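PDB 7JKA: m3DLH protein from Halieaceae bacterium, which probably hydrolyses dienelactones and related esters, possibly with phosphotriesterase activity as well, using an alpha/beta-hydrolase fold. Local coordinates for residues E60-L65 with Y70-A75; A66-A71 with A241-F246; E95-F98 with A103-A106; G99-W104 with P160-D165; T216-D221 with L228-L233. All blocks are in the same frame, centred on the assembly; numbering follows the deposited sequence.

Contact 1 (E60-L65 with Y70-A75)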
# COMPACT_ATOMS: atom_id res chain seq x y z
N GLU A 60 -9.07 -8.22 -3.98
CA GLU A 60 -8.53 -9.57 -3.94
C GLU A 60 -7.32 -9.66 -3.02
O GLU A 60 -7.15 -10.64 -2.30
CB GLU A 60 -8.19 -10.03 -5.36
CG GLU A 60 -7.42 -11.33 -5.43
CD GLU A 60 -8.19 -12.54 -4.93
OE1 GLU A 60 -9.42 -12.44 -4.71
OE2 GLU A 60 -7.54 -13.60 -4.78
N ARG A 61 -6.47 -8.62 -3.00
CA ARG A 61 -5.33 -8.69 -2.08
C ARG A 61 -5.79 -8.61 -0.63
O ARG A 61 -5.24 -9.29 0.24
CB ARG A 61 -4.33 -7.58 -2.41
CG ARG A 61 -3.86 -7.61 -3.86
CD ARG A 61 -3.28 -8.97 -4.18
NE ARG A 61 -2.75 -9.18 -5.54
CZ ARG A 61 -3.49 -9.33 -6.63
NH1 ARG A 61 -4.82 -9.21 -6.57
NH2 ARG A 61 -2.92 -9.61 -7.80
N ALA A 62 -6.81 -7.79 -0.34
CA ALA A 62 -7.36 -7.76 1.02
C ALA A 62 -7.95 -9.12 1.37
O ALA A 62 -7.78 -9.62 2.49
CB ALA A 62 -8.42 -6.67 1.13
N ARG A 63 -8.65 -9.74 0.42
CA ARG A 63 -9.16 -11.09 0.67
C ARG A 63 -8.04 -12.06 0.99
O ARG A 63 -8.14 -12.84 1.94
CB ARG A 63 -9.95 -11.56 -0.54
CG ARG A 63 -10.82 -12.77 -0.29
CD ARG A 63 -11.30 -13.36 -1.60
NE ARG A 63 -10.16 -13.89 -2.34
CZ ARG A 63 -9.56 -15.04 -2.06
NH1 ARG A 63 -10.00 -15.82 -1.08
NH2 ARG A 63 -8.51 -15.43 -2.78
N ARG A 64 -6.94 -12.02 0.22
CA ARG A 64 -5.83 -12.93 0.47
C ARG A 64 -5.23 -12.69 1.85
O ARG A 64 -4.87 -13.65 2.55
CB ARG A 64 -4.78 -12.77 -0.62
CG ARG A 64 -5.28 -13.17 -2.01
CD ARG A 64 -4.19 -12.96 -3.07
NE ARG A 64 -4.74 -13.21 -4.40
CZ ARG A 64 -4.06 -13.05 -5.53
NH1 ARG A 64 -2.80 -12.62 -5.50
NH2 ARG A 64 -4.65 -13.29 -6.69
N LEU A 65 -5.15 -11.43 2.28
CA LEU A 65 -4.64 -11.12 3.62
C LEU A 65 -5.56 -11.68 4.71
O LEU A 65 -5.08 -12.19 5.73
CB LEU A 65 -4.49 -9.61 3.76
CG LEU A 65 -3.31 -9.04 2.95
CD1 LEU A 65 -3.49 -7.55 2.87
CD2 LEU A 65 -1.96 -9.37 3.58
N TYR A 70 -5.36 -12.00 8.86
CA TYR A 70 -5.34 -10.57 9.13
C TYR A 70 -6.73 -9.98 8.90
O TYR A 70 -7.61 -10.62 8.34
CB TYR A 70 -4.31 -9.86 8.25
CG TYR A 70 -2.93 -10.49 8.30
CD1 TYR A 70 -2.38 -10.90 9.50
CD2 TYR A 70 -2.21 -10.68 7.14
CE1 TYR A 70 -1.14 -11.46 9.55
CE2 TYR A 70 -0.96 -11.25 7.18
CZ TYR A 70 -0.44 -11.63 8.38
OH TYR A 70 0.81 -12.20 8.44
N ALA A 71 -6.90 -8.74 9.35
CA ALA A 71 -8.05 -7.91 8.99
C ALA A 71 -7.52 -6.82 8.09
O ALA A 71 -6.65 -6.06 8.51
CB ALA A 71 -8.71 -7.29 10.24
N ALA A 72 -8.00 -6.76 6.85
CA ALA A 72 -7.40 -5.93 5.83
C ALA A 72 -8.44 -4.94 5.31
O ALA A 72 -9.52 -5.35 4.87
CB ALA A 72 -6.85 -6.80 4.70
N LEU A 73 -8.10 -3.65 5.34
CA LEU A 73 -8.98 -2.61 4.80
C LEU A 73 -8.46 -2.20 3.43
O LEU A 73 -7.39 -1.58 3.33
CB LEU A 73 -9.02 -1.40 5.74
CG LEU A 73 -9.95 -0.28 5.25
CD1 LEU A 73 -11.39 -0.69 5.44
CD2 LEU A 73 -9.69 1.03 5.99
N ALA A 74 -9.21 -2.53 2.39
CA ALA A 74 -8.95 -1.98 1.07
C ALA A 74 -9.41 -0.52 1.06
O ALA A 74 -10.60 -0.24 1.27
CB ALA A 74 -9.67 -2.81 0.02
N ALA A 75 -8.49 0.40 0.82
CA ALA A 75 -8.74 1.82 0.98
C ALA A 75 -9.19 2.49 -0.31
O ALA A 75 -8.82 2.09 -1.42
CB ALA A 75 -7.48 2.54 1.46
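L65, near the end of helix 56-67, and Y70, just ahead of strand 71-74, meet where a beta-alpha-beta crossover of the alpha/beta-hydrolase fold turns from its helix back into the sheet; strand 42-48 opens the unit. The short helical and strand segments run nearly antiparallel, at 172°, with axes only 7.3 Å apart, a spacing that small side chains permit.

Apolar contact fills this space. The methyl of A72 lies between two helix residues, with A72 CB 3.9 Å from A62 CB and 3.8 Å from L65 CB. A74 is more loosely placed, its CB 4.2 Å from A62 CB. With CG beside the backbone N (chi1 -72°), the leucine fork lies between strand and tyrosine: CD1 rests on A72, and L65 CD2 lies 3.8 Å from Y70 CD2. V45 and V47 of strand 42-48, with W239 and M242 of helix 232-250, pack further round L65.

One backbone hydrogen bond closes the turn, Y70 N donating to L65 O at 3.1 Å with the donor tilted 30° from the carbonyl plane. Were the tyrosine replaced by an alanine, L65 CD2 would probably lose its aromatic neighbour and a gap would open beside the helix end.

The ionic contacts do not cross to the strand; they run along the helix and out to E235 of helix 232-250, which pairs with R61 and R64. R63, modelled in two conformers, grips E60 side-on only tentatively. R64 NE meets E60 OE2 on the anti side of the carboxylate, 2.9 Å away.

Contact 2 (A66-A71 with A241-F246)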
# COMPACT_ATOMS: atom_id res chain seq x y z
N ALA A 66 -6.88 -11.57 4.53
CA ALA A 66 -7.80 -12.21 5.47
C ALA A 66 -7.55 -13.71 5.54
O ALA A 66 -7.66 -14.32 6.61
CB ALA A 66 -9.25 -11.93 5.06
N GLY A 67 -7.20 -14.34 4.40
CA GLY A 67 -6.89 -15.76 4.43
C GLY A 67 -5.63 -16.10 5.19
O GLY A 67 -5.44 -17.26 5.56
N LEU A 68 -4.78 -15.11 5.45
CA LEU A 68 -3.59 -15.29 6.27
C LEU A 68 -3.85 -15.01 7.74
O LEU A 68 -2.91 -15.10 8.54
CB LEU A 68 -2.48 -14.36 5.77
CG LEU A 68 -2.00 -14.67 4.36
CD1 LEU A 68 -1.00 -13.62 3.89
CD2 LEU A 68 -1.42 -16.09 4.31
N GLY A 69 -5.08 -14.67 8.11
CA GLY A 69 -5.41 -14.36 9.49
C GLY A 69 -5.34 -12.89 9.84
O GLY A 69 -5.26 -12.56 11.03
N TYR A 70 -5.36 -12.00 8.86
CA TYR A 70 -5.34 -10.57 9.13
C TYR A 70 -6.73 -9.98 8.90
O TYR A 70 -7.61 -10.62 8.34
CB TYR A 70 -4.31 -9.86 8.25
CG TYR A 70 -2.93 -10.49 8.30
CD1 TYR A 70 -2.38 -10.90 9.50
CD2 TYR A 70 -2.21 -10.68 7.14
CE1 TYR A 70 -1.14 -11.46 9.55
CE2 TYR A 70 -0.96 -11.25 7.18
CZ TYR A 70 -0.44 -11.63 8.38
OH TYR A 70 0.81 -12.20 8.44
N ALA A 71 -6.90 -8.74 9.35
CA ALA A 71 -8.05 -7.91 8.99
C ALA A 71 -7.52 -6.82 8.09
O ALA A 71 -6.65 -6.06 8.51
CB ALA A 71 -8.71 -7.29 10.24
N ALA A 241 7.78 -12.58 0.44
CA ALA A 241 8.63 -11.68 1.22
C ALA A 241 7.80 -10.83 2.18
O ALA A 241 8.20 -10.64 3.33
CB ALA A 241 9.47 -10.81 0.28
N MET A 242 6.64 -10.34 1.72
CA MET A 242 5.72 -9.62 2.59
C MET A 242 5.28 -10.49 3.76
O MET A 242 5.30 -10.05 4.92
CB MET A 242 4.51 -9.18 1.79
CG MET A 242 3.45 -8.42 2.60
SD MET A 242 1.83 -8.52 1.83
CE MET A 242 1.42 -10.22 2.24
N ARG A 243 4.86 -11.72 3.47
CA ARG A 243 4.43 -12.62 4.54
C ARG A 243 5.54 -12.89 5.54
O ARG A 243 5.29 -12.93 6.75
CB ARG A 243 3.92 -13.94 3.95
CG ARG A 243 2.61 -13.86 3.22
CD ARG A 243 2.16 -15.27 2.79
NE ARG A 243 1.90 -16.12 3.96
CZ ARG A 243 1.57 -17.41 3.91
NH1 ARG A 243 1.45 -18.03 2.75
NH2 ARG A 243 1.35 -18.08 5.03
N ASN A 244 6.78 -13.07 5.07
CA ASN A 244 7.89 -13.31 5.99
C ASN A 244 8.12 -12.11 6.90
O ASN A 244 8.44 -12.28 8.09
CB ASN A 244 9.19 -13.62 5.24
CG ASN A 244 9.17 -14.96 4.49
OD1 ASN A 244 8.42 -15.87 4.82
ND2 ASN A 244 10.03 -15.07 3.48
N LEU A 245 8.01 -10.89 6.36
CA LEU A 245 8.17 -9.69 7.17
C LEU A 245 7.05 -9.56 8.19
O LEU A 245 7.29 -9.30 9.37
CB LEU A 245 8.21 -8.44 6.28
CG LEU A 245 8.44 -7.12 7.03
CD1 LEU A 245 9.76 -7.15 7.80
CD2 LEU A 245 8.42 -5.96 6.06
N PHE A 246 5.81 -9.78 7.75
CA PHE A 246 4.68 -9.72 8.67
C PHE A 246 4.84 -10.75 9.79
O PHE A 246 4.58 -10.44 10.96
CB PHE A 246 3.38 -9.96 7.91
CG PHE A 246 2.93 -8.78 7.07
CD1 PHE A 246 3.67 -7.60 7.02
CD2 PHE A 246 1.79 -8.88 6.29
CE1 PHE A 246 3.23 -6.52 6.24
CE2 PHE A 246 1.35 -7.81 5.51
CZ PHE A 246 2.06 -6.64 5.48
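M242 CE approaches L68 CD1 at 4.5 Å, a loose first touch between helix 232-250, the last helix of this alpha/beta-hydrolase fold, and the end of helix 56-67. That earlier helix finishes in a Schellman motif, with G69 at positive phi (93°), and the residues flanking this glycine, L68 and Y70, both direct their side chains across the contact. The methionine is buried, packed on I129, V152 and F154 of the sheet and on L65.

R243 follows, on the exposed side of the helix. Its chain bends at chi3 (64°), laying the guanidinium against the leucine: L68 CD2 stands over the centre of one face, while L68 CD1 lies 3.7 Å from R243 CG, alongside the aliphatic part of the arginine. Because R243 is modelled in two conformers, the closeness of the guanidinium to the methyl is doubtful in detail.

A full turn beyond M242, F246 returns the contact to the core, where A127, I129 and V152 of the sheet also touch it. One face of its ring is covered by M242 CG. Its edge is turned toward the face of Y70 in an offset edge-to-face pair, ring centroids 5.8 Å apart and planes at 79°. The nearest ring carbons are Y70 CE2 and F246 CD2, at 3.7 Å. Past the rings, the phenol oxygen touches an aliphatic carbon, Y70 OH lying 3.5 Å from F246 CB.

Contact 3 (E95-F98 with A103-A106)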
# COMPACT_ATOMS: atom_id res chain seq x y z
N GLU A 95 -0.65 13.94 -9.46
CA GLU A 95 0.14 15.15 -9.28
C GLU A 95 -0.52 16.09 -8.29
O GLU A 95 0.18 16.79 -7.55
CB GLU A 95 0.39 15.83 -10.63
CG GLU A 95 1.34 15.00 -11.49
CD GLU A 95 1.66 15.66 -12.81
OE1 GLU A 95 1.08 16.74 -13.08
OE2 GLU A 95 2.49 15.10 -13.57
N GLY A 96 -1.85 16.11 -8.22
CA GLY A 96 -2.50 16.93 -7.22
C GLY A 96 -2.15 16.48 -5.82
O GLY A 96 -1.97 17.29 -4.92
N LEU A 97 -2.01 15.17 -5.64
CA LEU A 97 -1.61 14.66 -4.33
C LEU A 97 -0.12 14.86 -4.08
O LEU A 97 0.25 15.22 -2.96
CB LEU A 97 -2.03 13.19 -4.20
CG LEU A 97 -3.56 13.02 -4.16
CD1 LEU A 97 -3.91 11.54 -4.26
CD2 LEU A 97 -4.12 13.59 -2.86
N PHE A 98 0.75 14.70 -5.10
CA PHE A 98 2.16 15.07 -4.93
C PHE A 98 2.31 16.50 -4.42
O PHE A 98 3.22 16.79 -3.63
CB PHE A 98 2.93 14.94 -6.24
CG PHE A 98 3.03 13.54 -6.80
CD1 PHE A 98 2.99 12.42 -5.98
CD2 PHE A 98 3.19 13.35 -8.16
CE1 PHE A 98 3.11 11.13 -6.53
CE2 PHE A 98 3.28 12.09 -8.72
CZ PHE A 98 3.24 10.97 -7.90
N ALA A 103 -2.93 16.68 2.25
CA ALA A 103 -4.19 16.05 1.89
C ALA A 103 -3.99 14.57 1.57
O ALA A 103 -4.83 13.73 1.91
CB ALA A 103 -4.82 16.77 0.70
N TRP A 104 -2.88 14.26 0.92
CA TRP A 104 -2.54 12.89 0.61
C TRP A 104 -2.38 12.08 1.88
O TRP A 104 -2.93 10.99 2.01
CB TRP A 104 -1.27 12.91 -0.23
CG TRP A 104 -0.83 11.63 -0.87
CD1 TRP A 104 -1.50 10.47 -0.95
CD2 TRP A 104 0.42 11.44 -1.53
NE1 TRP A 104 -0.73 9.52 -1.62
CE2 TRP A 104 0.45 10.12 -2.00
CE3 TRP A 104 1.51 12.28 -1.77
CZ2 TRP A 104 1.56 9.59 -2.69
CZ3 TRP A 104 2.60 11.77 -2.47
CH2 TRP A 104 2.61 10.45 -2.92
N ARG A 105 -1.63 12.63 2.84
CA ARG A 105 -1.42 11.90 4.09
C ARG A 105 -2.70 11.81 4.89
O ARG A 105 -2.91 10.81 5.58
CB ARG A 105 -0.31 12.57 4.89
CG ARG A 105 1.04 12.34 4.23
CD ARG A 105 2.13 13.26 4.73
NE ARG A 105 3.35 13.01 3.96
CZ ARG A 105 4.59 13.24 4.39
NH1 ARG A 105 4.79 13.71 5.61
NH2 ARG A 105 5.62 12.95 3.59
N ALA A 106 -3.59 12.80 4.77
CA ALA A 106 -4.83 12.77 5.52
C ALA A 106 -5.75 11.65 5.05
O ALA A 106 -6.41 11.01 5.88
CB ALA A 106 -5.54 14.11 5.41
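L97 and F98, the last two residues of helix 90-98, both meet the indole of W104 in the first turn of helix 101-116, and they come to the same face of it. The contact is a worked case of one large flat side chain meeting the end of the preceding helix. The indole is swung away from the backbone N of W104 (chi1 -170°), which lays its face against that end.

The aliphatic part is a CH-pi contact. L97 CB stands 4.1 Å from the centroid of the five-membered ring of W104, 22° off its normal, and the leucine chain crosses the indole at about a right angle. Its branch is used differently: L97 CD2 passes the ring and rests 3.9 Å from W104 CB. The backbone takes part too, for L97 O lies 3.4 Å from W104 CE3.

The aromatic part is an offset edge-to-face pair. The edge of F98 is turned toward the face of the six-membered ring, centroids 5.5 Å apart and planes at 61°, with F98 CD1 3.6 Å from W104 CZ3.

No hydrogen bond crosses between the segments; the polar edge of the indole is engaged by helix 133-143, where W104 NE1 bonds to T137 OG1. A leucine in place of W104 would probably leave T137 without this donor, deprive F98 of the face it meets and open a gap between the helices.

The ring of F133 lies nearly parallel to the indole, and F133 sits within a sequence resembling the nucleophile elbow of alpha/beta hydrolases, whose signature residues are near W104 without touching it.

Contact 4 (G99-W104 with P160-D165)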
# COMPACT_ATOMS: atom_id res chain seq x y z
N GLY A 99 1.47 17.42 -4.91
CA GLY A 99 1.61 18.81 -4.54
C GLY A 99 0.83 19.21 -3.31
O GLY A 99 0.86 20.39 -2.93
N ASP A 100 0.13 18.27 -2.68
CA ASP A 100 -0.65 18.52 -1.47
C ASP A 100 -0.42 17.31 -0.57
O ASP A 100 -1.29 16.46 -0.35
CB ASP A 100 -2.13 18.74 -1.80
CG ASP A 100 -2.93 19.22 -0.61
OD1 ASP A 100 -2.41 19.18 0.53
OD2 ASP A 100 -4.08 19.65 -0.82
N ARG A 101 0.80 17.21 -0.05
CA ARG A 101 1.18 16.06 0.75
C ARG A 101 0.31 15.94 2.00
O ARG A 101 0.02 14.83 2.45
CB ARG A 101 2.66 16.13 1.13
CG ARG A 101 3.63 16.34 -0.04
CD ARG A 101 3.81 15.11 -0.90
NE ARG A 101 4.76 14.14 -0.35
CZ ARG A 101 6.08 14.19 -0.54
NH1 ARG A 101 6.85 13.25 -0.01
NH2 ARG A 101 6.64 15.17 -1.25
N ALA A 102 -0.13 17.08 2.56
CA ALA A 102 -1.01 17.04 3.73
C ALA A 102 -2.33 16.36 3.41
O ALA A 102 -2.81 15.53 4.19
CB ALA A 102 -1.25 18.46 4.25
N ALA A 103 -2.93 16.68 2.25
CA ALA A 103 -4.19 16.05 1.89
C ALA A 103 -3.99 14.57 1.57
O ALA A 103 -4.83 13.73 1.91
CB ALA A 103 -4.82 16.77 0.70
N TRP A 104 -2.88 14.26 0.92
CA TRP A 104 -2.54 12.89 0.61
C TRP A 104 -2.38 12.08 1.88
O TRP A 104 -2.93 10.99 2.01
CB TRP A 104 -1.27 12.91 -0.23
CG TRP A 104 -0.83 11.63 -0.87
CD1 TRP A 104 -1.50 10.47 -0.95
CD2 TRP A 104 0.42 11.44 -1.53
NE1 TRP A 104 -0.73 9.52 -1.62
CE2 TRP A 104 0.45 10.12 -2.00
CE3 TRP A 104 1.51 12.28 -1.77
CZ2 TRP A 104 1.56 9.59 -2.69
CZ3 TRP A 104 2.60 11.77 -2.47
CH2 TRP A 104 2.61 10.45 -2.92
N PRO A 160 10.84 11.99 -3.09
CA PRO A 160 11.57 12.41 -1.89
C PRO A 160 10.65 12.74 -0.73
O PRO A 160 9.50 13.16 -0.90
CB PRO A 160 12.33 13.65 -2.36
CG PRO A 160 12.43 13.49 -3.83
CD PRO A 160 11.14 12.87 -4.23
N GLU A 161 11.19 12.57 0.47
CA GLU A 161 10.51 12.97 1.70
C GLU A 161 10.30 14.48 1.74
O GLU A 161 10.88 15.24 0.96
CB GLU A 161 11.34 12.58 2.93
CG GLU A 161 12.63 13.43 3.05
CD GLU A 161 13.47 13.10 4.29
OE1 GLU A 161 13.10 12.17 5.04
OE2 GLU A 161 14.50 13.78 4.50
N LEU A 162 9.45 14.90 2.68
CA LEU A 162 9.45 16.28 3.15
C LEU A 162 10.51 16.42 4.24
O LEU A 162 10.82 15.45 4.93
CB LEU A 162 8.08 16.66 3.70
CG LEU A 162 6.88 16.63 2.75
CD1 LEU A 162 5.64 16.96 3.55
CD2 LEU A 162 7.04 17.62 1.62
N PRO A 163 11.11 17.60 4.41
CA PRO A 163 12.16 17.74 5.43
C PRO A 163 11.75 17.28 6.81
O PRO A 163 12.58 16.70 7.54
CB PRO A 163 12.46 19.25 5.39
CG PRO A 163 12.15 19.65 4.00
CD PRO A 163 10.93 18.84 3.62
N GLU A 164 10.51 17.52 7.22
CA GLU A 164 10.10 17.17 8.57
C GLU A 164 9.92 15.67 8.76
O GLU A 164 9.66 15.25 9.88
CB GLU A 164 8.80 17.87 8.95
CG GLU A 164 7.63 17.55 8.06
CD GLU A 164 7.40 18.62 7.01
OE1 GLU A 164 8.38 19.11 6.39
OE2 GLU A 164 6.22 18.99 6.83
N ASP A 165 10.03 14.88 7.68
CA ASP A 165 9.84 13.43 7.77
C ASP A 165 11.04 12.71 8.35
O ASP A 165 10.94 11.50 8.60
CB ASP A 165 9.58 12.84 6.39
CG ASP A 165 8.32 13.36 5.75
OD1 ASP A 165 7.49 13.98 6.45
OD2 ASP A 165 8.17 13.11 4.53
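R101 lays its bent side chain over L162, the two running past each other in opposite directions. Near the backbone, R101 CB rests 3.9 Å from L162 CD1; further out, L162 CD2 comes over one face of the guanidinium, offset toward the rim and 3.8 Å from R101 NH2. The arginine takes this course because its chain folds at chi2 and again at chi3 (-74° and -81°), carrying the charged end across the leucine and toward P160.

There the guanidinium uses its edge. R101 NH1 donates to P160 O at 2.8 Å in a fairly straight bond, 163° at the hydrogen, with the carbonyl oxygen close to the guanidinium plane. R101 is modelled in two conformers, so this grip may describe only part of the population.

Each segment is also braced within itself. D100 is the N-cap of helix 101-116, its OD1 accepting from A103 N at 3.1 Å from well above the carboxylate plane. In the loop between strands 150-154 and 172-178, D165 OD2 reaches back in the same manner to L162 N, at 2.9 Å, which probably steadies the turn carrying the leucine.

The charges spread beyond the two segments. R101 NE forms a salt bridge with E140 of helix 133-143, and D165 is paired with R105. In the modelled conformer, the guanidinium is shared between a carboxylate and a backbone carbonyl, which suggests a surface contact held by polar edges and apolar cover together. E140 also serves R105, and R143 lies close by, so the charge of R101 is probably balanced within a wider network rather than by one carboxylate.

Contact 5 (T216-D221 with L228-L233)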
# COMPACT_ATOMS: atom_id res chain seq x y z
N THR A 216 2.09 -7.34 -10.21
CA THR A 216 1.14 -8.14 -9.44
C THR A 216 -0.23 -8.26 -10.09
O THR A 216 -1.08 -8.98 -9.57
CB THR A 216 0.93 -7.55 -8.04
OG1 THR A 216 0.35 -6.25 -8.17
CG2 THR A 216 2.23 -7.45 -7.27
N ASP A 217 -0.47 -7.60 -11.22
CA ASP A 217 -1.82 -7.54 -11.77
C ASP A 217 -1.91 -8.37 -13.04
O ASP A 217 -1.34 -7.98 -14.07
CB ASP A 217 -2.23 -6.10 -12.06
CG ASP A 217 -3.70 -5.97 -12.44
OD1 ASP A 217 -4.45 -6.96 -12.28
OD2 ASP A 217 -4.10 -4.88 -12.90
N PRO A 218 -2.63 -9.51 -13.02
CA PRO A 218 -2.85 -10.28 -14.25
C PRO A 218 -3.48 -9.47 -15.37
O PRO A 218 -3.34 -9.80 -16.55
CB PRO A 218 -3.79 -11.41 -13.80
CG PRO A 218 -3.50 -11.58 -12.35
CD PRO A 218 -3.19 -10.19 -11.83
N ALA A 219 -4.17 -8.38 -15.01
CA ALA A 219 -4.83 -7.51 -15.97
C ALA A 219 -3.92 -6.40 -16.48
O ALA A 219 -4.39 -5.52 -17.22
CB ALA A 219 -6.10 -6.90 -15.35
N ALA A 220 -2.63 -6.42 -16.11
CA ALA A 220 -1.71 -5.38 -16.57
C ALA A 220 -1.39 -5.52 -18.05
O ALA A 220 -1.18 -4.52 -18.74
CB ALA A 220 -0.42 -5.41 -15.75
N ASP A 221 -1.36 -6.76 -18.56
CA ASP A 221 -0.93 -7.03 -19.93
C ASP A 221 -1.86 -6.40 -20.96
O ASP A 221 -1.60 -6.50 -22.17
CB ASP A 221 -0.84 -8.54 -20.16
CG ASP A 221 0.16 -9.21 -19.23
OD1 ASP A 221 0.98 -8.50 -18.63
OD2 ASP A 221 0.13 -10.46 -19.11
N LEU A 228 4.34 -2.11 -18.46
CA LEU A 228 3.33 -2.67 -17.57
C LEU A 228 3.04 -4.10 -18.00
O LEU A 228 2.59 -4.33 -19.12
CB LEU A 228 2.05 -1.83 -17.58
CG LEU A 228 1.94 -0.80 -16.45
CD1 LEU A 228 2.80 0.43 -16.73
CD2 LEU A 228 0.49 -0.40 -16.21
N ALA A 229 3.31 -5.05 -17.10
CA ALA A 229 3.16 -6.46 -17.44
C ALA A 229 3.05 -7.29 -16.17
O ALA A 229 3.76 -7.03 -15.20
CB ALA A 229 4.34 -6.95 -18.29
N TYR A 230 2.17 -8.29 -16.20
CA TYR A 230 2.05 -9.25 -15.12
C TYR A 230 3.25 -10.19 -15.10
O TYR A 230 3.73 -10.63 -16.15
CB TYR A 230 0.76 -10.06 -15.30
CG TYR A 230 0.49 -11.11 -14.23
CD1 TYR A 230 0.49 -10.77 -12.89
CD2 TYR A 230 0.19 -12.43 -14.58
CE1 TYR A 230 0.23 -11.72 -11.91
CE2 TYR A 230 -0.08 -13.38 -13.61
CZ TYR A 230 -0.06 -13.02 -12.28
OH TYR A 230 -0.33 -13.97 -11.31
N GLU A 231 3.74 -10.49 -13.90
CA GLU A 231 4.89 -11.39 -13.75
C GLU A 231 4.59 -12.31 -12.58
O GLU A 231 4.84 -11.97 -11.42
CB GLU A 231 6.20 -10.60 -13.57
CG GLU A 231 7.44 -11.33 -14.12
CD GLU A 231 7.66 -12.67 -13.42
OE1 GLU A 231 7.01 -13.68 -13.78
OE2 GLU A 231 8.47 -12.70 -12.48
N PRO A 232 4.05 -13.51 -12.85
CA PRO A 232 3.54 -14.32 -11.74
C PRO A 232 4.62 -14.80 -10.79
O PRO A 232 4.35 -14.93 -9.60
CB PRO A 232 2.84 -15.50 -12.45
CG PRO A 232 3.46 -15.56 -13.78
CD PRO A 232 3.85 -14.15 -14.16
N LEU A 233 5.84 -15.04 -11.28
CA LEU A 233 6.91 -15.46 -10.38
C LEU A 233 7.24 -14.37 -9.37
O LEU A 233 7.34 -14.63 -8.16
CB LEU A 233 8.14 -15.85 -11.20
CG LEU A 233 9.21 -16.71 -10.53
CD1 LEU A 233 8.58 -17.87 -9.78
CD2 LEU A 233 10.19 -17.23 -11.59
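Y230 sets one face of its ring over P218, and this is the tight half of the contact. P218 CA lies 3.7 Å from the ring centroid, 21° off the normal, in a CH-pi contact, and P218 CG is equally close to Y230 CZ. P232 N stands over the centre of the opposite face. With CG anti to the backbone N (chi1 180°), the ring extends across P218, and its hydroxyl goes on to hydrogen-bond E235. At the base of the side chain, Y230 CB lies 3.2 Å from D217 O, while D217 OD1 accepts from A219 N, an Asx turn. Buried A220 belongs here too, its CB 3.9 Å from Y230 N.

The other half is looser and faces solvent. D221 is exposed and poorly ordered, so its bond to Y230 N, 2.7 Å from D221 OD1 on the syn side, is less securely placed.

Next to the ordered part, T216 OG1 bonds to H57 and H155. The arrangement belongs to the long loop between strand 203-208 and helix 232-250, the region that in alpha/beta hydrolases carries the histidine of the catalytic triad.

Along the chain, contact 1 comes first, and contact 2 begins where it ends, sharing Y70 and helix 56-67; L65 CD2 touches M242 CE, 3.7 Å away, making one continuous core. Contacts 3, 4 and 5 follow, all between the two segments of contact 2. Contacts 3 and 4, centres 8 Å apart and both on helix 101-116, lie across the chain's centre, joined by the R105-D165 salt bridge. Contact 5 shares helix 232-250 with contact 2 and meets contact 1 through a weak R61-T216 bond, yet its centre lies about 30 Å from that of contact 4. Contact 1 joins a helix to the sheet itself, contact 2 ties the last helix to an early one, and contacts 3 to 5 join helices and loops around the sheet.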